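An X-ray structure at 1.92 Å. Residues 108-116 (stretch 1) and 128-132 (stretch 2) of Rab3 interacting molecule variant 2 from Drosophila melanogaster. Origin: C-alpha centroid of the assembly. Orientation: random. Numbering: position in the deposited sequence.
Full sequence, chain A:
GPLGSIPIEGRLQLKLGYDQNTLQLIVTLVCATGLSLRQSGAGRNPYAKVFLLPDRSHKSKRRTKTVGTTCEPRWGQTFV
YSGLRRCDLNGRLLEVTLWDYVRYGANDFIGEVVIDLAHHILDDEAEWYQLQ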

ATOM      1  N   ASP A 108      14.621  -4.314  -1.240  1.00 26.99           N
ATOM      2  CA  ASP A 108      14.894  -2.969  -1.731  1.00 27.65           C
ATOM      3  C   ASP A 108      13.615  -2.163  -1.796  1.00 28.28           C
ATOM      4  O   ASP A 108      12.573  -2.672  -2.222  1.00 21.56           O
ATOM      5  N   PHE A 109      13.705  -0.911  -1.357  1.00 24.66           N
ATOM      6  CA  PHE A 109      12.593   0.026  -1.406  1.00 23.31           C
ATOM      7  C   PHE A 109      12.268   0.390  -2.866  1.00 23.57           C
ATOM      8  O   PHE A 109      13.157   0.752  -3.639  1.00 24.13           O
ATOM      9  N   ILE A 110      11.006   0.279  -3.258  1.00 22.17           N
ATOM     10  CA  ILE A 110      10.635   0.617  -4.630  1.00 21.58           C
ATOM     11  C   ILE A 110       9.981   1.999  -4.686  1.00 26.95           C
ATOM     12  O   ILE A 110      10.222   2.772  -5.607  1.00 36.75           O
ATOM     13  N   GLY A 111       9.141   2.298  -3.705  1.00 21.31           N
ATOM     14  CA  GLY A 111       8.389   3.545  -3.709  1.00 21.52           C
ATOM     15  C   GLY A 111       7.266   3.500  -2.703  1.00 22.54           C
ATOM     16  O   GLY A 111       6.953   2.442  -2.150  1.00 21.99           O
ATOM     17  N   GLU A 112       6.624   4.645  -2.484  1.00 23.97           N
ATOM     18  CA  GLU A 112       5.624   4.731  -1.438  1.00 19.14           C
ATOM     19  C   GLU A 112       4.492   5.632  -1.897  1.00 23.82           C
ATOM     20  O   GLU A 112       4.668   6.471  -2.782  1.00 21.48           O
ATOM     21  N   VAL A 113       3.323   5.412  -1.308  1.00 21.80           N
ATOM     22  CA  VAL A 113       2.175   6.285  -1.498  1.00 21.72           C
ATOM     23  C   VAL A 113       1.714   6.582  -0.094  1.00 22.14           C
ATOM     24  O   VAL A 113       1.497   5.667   0.702  1.00 23.37           O
ATOM     25  N   VAL A 114       1.627   7.863   0.235  1.00 19.46           N
ATOM     26  CA  VAL A 114       1.200   8.247   1.569  1.00 19.68           C
ATOM     27  C   VAL A 114      -0.081   9.049   1.452  1.00 26.52           C
ATOM     28  O   VAL A 114      -0.139  10.051   0.730  1.00 23.57           O
ATOM     29  N   ILE A 115      -1.119   8.594   2.137  1.00 23.32           N
ATOM     30  CA  ILE A 115      -2.411   9.264   2.012  1.00 32.87           C
ATOM     31  C   ILE A 115      -2.781  10.024   3.277  1.00 32.84           C
ATOM     32  O   ILE A 115      -2.753   9.461   4.365  1.00 22.31           O
ATOM     33  N   ASP A 116      -3.086  11.314   3.123  1.00 34.60           N
ATOM     34  CA  ASP A 116      -3.563  12.150   4.227  1.00 39.42           C
ATOM     35  C   ASP A 116      -5.073  11.918   4.362  1.00 30.22           C
ATOM     36  O   ASP A 116      -5.867  12.509   3.635  1.00 35.70           O
ATOM     37  N   TRP A 128      -5.509   5.755  -8.857  1.00 32.95           N
ATOM     38  CA  TRP A 128      -4.097   5.511  -9.113  1.00 31.53           C
ATOM     39  C   TRP A 128      -3.209   6.563  -8.469  1.00 39.50           C
ATOM     40  O   TRP A 128      -3.476   7.759  -8.564  1.00 36.49           O
ATOM     41  N   TYR A 129      -2.141   6.108  -7.817  1.00 28.84           N
ATOM     42  CA  TYR A 129      -1.232   7.010  -7.130  1.00 28.56           C
ATOM     43  C   TYR A 129       0.195   6.804  -7.601  1.00 34.54           C
ATOM     44  O   TYR A 129       0.687   5.670  -7.658  1.00 26.26           O
ATOM     45  N   GLN A 130       0.862   7.907  -7.909  1.00 28.08           N
ATOM     46  CA  GLN A 130       2.237   7.873  -8.383  1.00 27.87           C
ATOM     47  C   GLN A 130       3.131   7.434  -7.232  1.00 26.88           C
ATOM     48  O   GLN A 130       3.020   7.968  -6.132  1.00 27.67           O
ATOM     49  N   LEU A 131       3.994   6.450  -7.458  1.00 26.75           N
ATOM     50  CA  LEU A 131       4.920   6.053  -6.396  1.00 29.87           C
ATOM     51  C   LEU A 131       5.913   7.197  -6.189  1.00 31.59           C
ATOM     52  O   LEU A 131       6.337   7.835  -7.156  1.00 31.90           O
ATOM     53  N   GLN A 132       6.251   7.476  -4.933  1.00 25.86           N
ATOM     54  CA  GLN A 132       7.149   8.582  -4.605  1.00 35.12           C
ATOM     55  C   GLN A 132       8.404   8.054  -3.926  1.00 33.08           C
ATOM     56  O   GLN A 132       8.393   6.972  -3.335  1.00 30.55           O
ATOM     57  OXT GLN A 132       9.452   8.697  -3.946  1.00 31.95           O
TER

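The polar part of this contact belongs to the backbone. Glu112 and the C-terminal residue Gln132 pair reciprocally: Glu112 N donates to Gln132 O at 3.0 Å, and Gln132 N donates to Glu112 O at 2.9 Å, so two hydrogen bonds fix the register without any side-chain polar group. Gly111 lets the chains come close beside this pair. Gly111 CA lies 3.4 Å from Gln132 O in a CA-H...O contact, and a CB there would point toward the other stretch and clash with Leu131 CB.

Apolar packing follows along the strand. Val113 (t) is buried, leaves CA sideways, and has the largest covered area (69 Å²): its methyls CG1 and CG2 both lie 3.6 Å from Tyr129 CB, and CG2 also meets Leu131 CD2 at 3.9 Å. Leu131 (m, t), buried, divides its branches, CD2 to Val113 and CD1 to Ile110 CG2 at 4.1 Å; Ile110 is also m, t, though its end leads away.

The aromatic contact comes from Ile115 and Tyr129, both pointing toward the opposing stretch. Ile115 (m, t) sets CD1 over one face of the Tyr129 ring (chi1 m), 4.2 Å from its centroid, a CH-pi contact. Tyr129 OH is hydrogen-bonded elsewhere in the structure.

Val114 points away without contact; Gln130 also points away, but Gln130 O lies 3.8 Å from Val113 CG2.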

ATOM      1  CB  ASP A 108      15.535  -3.025  -3.125  1.00 30.13           C
ATOM      2  CG  ASP A 108      16.988  -3.452  -3.086  1.00 40.10           C
ATOM      3  OD1 ASP A 108      17.736  -2.962  -2.211  1.00 38.51           O
ATOM      4  OD2 ASP A 108      17.389  -4.271  -3.943  1.00 37.39           O
ATOM      5  CB  PHE A 109      12.959   1.273  -0.584  1.00 27.23           C
ATOM      6  CG  PHE A 109      11.955   2.409  -0.692  1.00 23.66           C
ATOM      7  CD1 PHE A 109      10.798   2.408   0.059  1.00 24.70           C
ATOM      8  CD2 PHE A 109      12.201   3.484  -1.524  1.00 33.18           C
ATOM      9  CE1 PHE A 109       9.887   3.466  -0.031  1.00 27.98           C
ATOM     10  CE2 PHE A 109      11.295   4.525  -1.624  1.00 33.15           C
ATOM     11  CZ  PHE A 109      10.144   4.514  -0.876  1.00 24.59           C
ATOM     12  CB  ILE A 110       9.624  -0.397  -5.224  1.00 26.13           C
ATOM     13  CG1 ILE A 110      10.231  -1.786  -5.335  1.00 31.43           C
ATOM     14  CG2 ILE A 110       9.171   0.053  -6.624  1.00 33.10           C
ATOM     15  CD1 ILE A 110       9.234  -2.822  -5.859  1.00 30.85           C
ATOM     16  CB  GLU A 112       6.239   5.312  -0.145  1.00 25.82           C
ATOM     17  CG  GLU A 112       6.666   6.779  -0.314  1.00 23.36           C
ATOM     18  CD  GLU A 112       7.055   7.446   0.989  1.00 32.26           C
ATOM     19  OE1 GLU A 112       7.122   8.700   1.020  1.00 32.62           O
ATOM     20  OE2 GLU A 112       7.306   6.721   1.975  1.00 31.00           O
ATOM     21  CB  VAL A 113       1.056   5.585  -2.295  1.00 20.52           C
ATOM     22  CG1 VAL A 113      -0.229   6.403  -2.251  1.00 29.33           C
ATOM     23  CG2 VAL A 113       1.484   5.378  -3.752  1.00 20.29           C
ATOM     24  CB  VAL A 114       2.277   9.062   2.307  1.00 29.84           C
ATOM     25  CG1 VAL A 114       1.797   9.421   3.703  1.00 31.33           C
ATOM     26  CG2 VAL A 114       3.552   8.257   2.413  1.00 29.56           C
ATOM     27  CB  ILE A 115      -3.505   8.272   1.593  1.00 32.08           C
ATOM     28  CG1 ILE A 115      -3.228   7.816   0.143  1.00 34.10           C
ATOM     29  CG2 ILE A 115      -4.876   8.923   1.677  1.00 31.88           C
ATOM     30  CD1 ILE A 115      -4.069   6.651  -0.328  1.00 39.22           C
ATOM     31  CB  ASP A 116      -3.261  13.630   3.943  1.00 41.88           C
ATOM     32  CG  ASP A 116      -3.322  14.512   5.199  1.00 54.55           C
ATOM     33  OD1 ASP A 116      -4.005  14.142   6.184  1.00 47.53           O
ATOM     34  OD2 ASP A 116      -2.684  15.590   5.193  1.00 52.30           O
ATOM     35  CB  TRP A 128      -3.828   5.477 -10.609  1.00 32.81           C
ATOM     36  CG  TRP A 128      -4.400   4.282 -11.293  1.00 33.49           C
ATOM     37  CD1 TRP A 128      -5.645   4.171 -11.859  1.00 35.42           C
ATOM     38  CD2 TRP A 128      -3.743   3.030 -11.520  1.00 36.42           C
ATOM     39  NE1 TRP A 128      -5.800   2.918 -12.406  1.00 35.79           N
ATOM     40  CE2 TRP A 128      -4.641   2.206 -12.226  1.00 32.24           C
ATOM     41  CE3 TRP A 128      -2.477   2.526 -11.190  1.00 39.24           C
ATOM     42  CZ2 TRP A 128      -4.319   0.899 -12.596  1.00 36.52           C
ATOM     43  CZ3 TRP A 128      -2.154   1.228 -11.569  1.00 34.52           C
ATOM     44  CH2 TRP A 128      -3.070   0.431 -12.262  1.00 36.59           C
ATOM     45  CB  TYR A 129      -1.296   6.754  -5.629  1.00 26.09           C
ATOM     46  CG  TYR A 129      -2.656   7.018  -5.034  1.00 31.66           C
ATOM     47  CD1 TYR A 129      -3.629   6.033  -5.017  1.00 34.15           C
ATOM     48  CD2 TYR A 129      -2.962   8.251  -4.489  1.00 42.66           C
ATOM     49  CE1 TYR A 129      -4.882   6.276  -4.470  1.00 33.49           C
ATOM     50  CE2 TYR A 129      -4.200   8.500  -3.939  1.00 46.75           C
ATOM     51  CZ  TYR A 129      -5.154   7.511  -3.929  1.00 38.39           C
ATOM     52  OH  TYR A 129      -6.385   7.771  -3.379  1.00 46.04           O
ATOM     53  CB  GLN A 130       2.647   9.271  -8.837  1.00 43.66           C
ATOM     54  CG  GLN A 130       3.869   9.291  -9.705  1.00 58.44           C
ATOM     55  CD  GLN A 130       3.635   8.573 -11.018  1.00 68.37           C
ATOM     56  OE1 GLN A 130       2.539   8.626 -11.583  1.00 69.17           O
ATOM     57  NE2 GLN A 130       4.659   7.881 -11.505  1.00 70.74           N
ATOM     58  CB  LEU A 131       5.664   4.766  -6.761  1.00 29.82           C
ATOM     59  CG  LEU A 131       4.866   3.462  -6.704  1.00 36.72           C
ATOM     60  CD1 LEU A 131       5.735   2.278  -7.109  1.00 35.25           C
ATOM     61  CD2 LEU A 131       4.330   3.227  -5.317  1.00 29.76           C
ATOM     62  CB  GLN A 132       6.452   9.579  -3.677  1.00 41.75           C
ATOM     63  CG  GLN A 132       5.150  10.139  -4.233  1.00 56.34           C
ATOM     64  CD  GLN A 132       5.372  11.260  -5.221  1.00 65.97           C
ATOM     65  OE1 GLN A 132       6.408  11.918  -5.201  1.00 71.31           O
ATOM     66  NE2 GLN A 132       4.394  11.488  -6.091  1.00 70.58           N
TER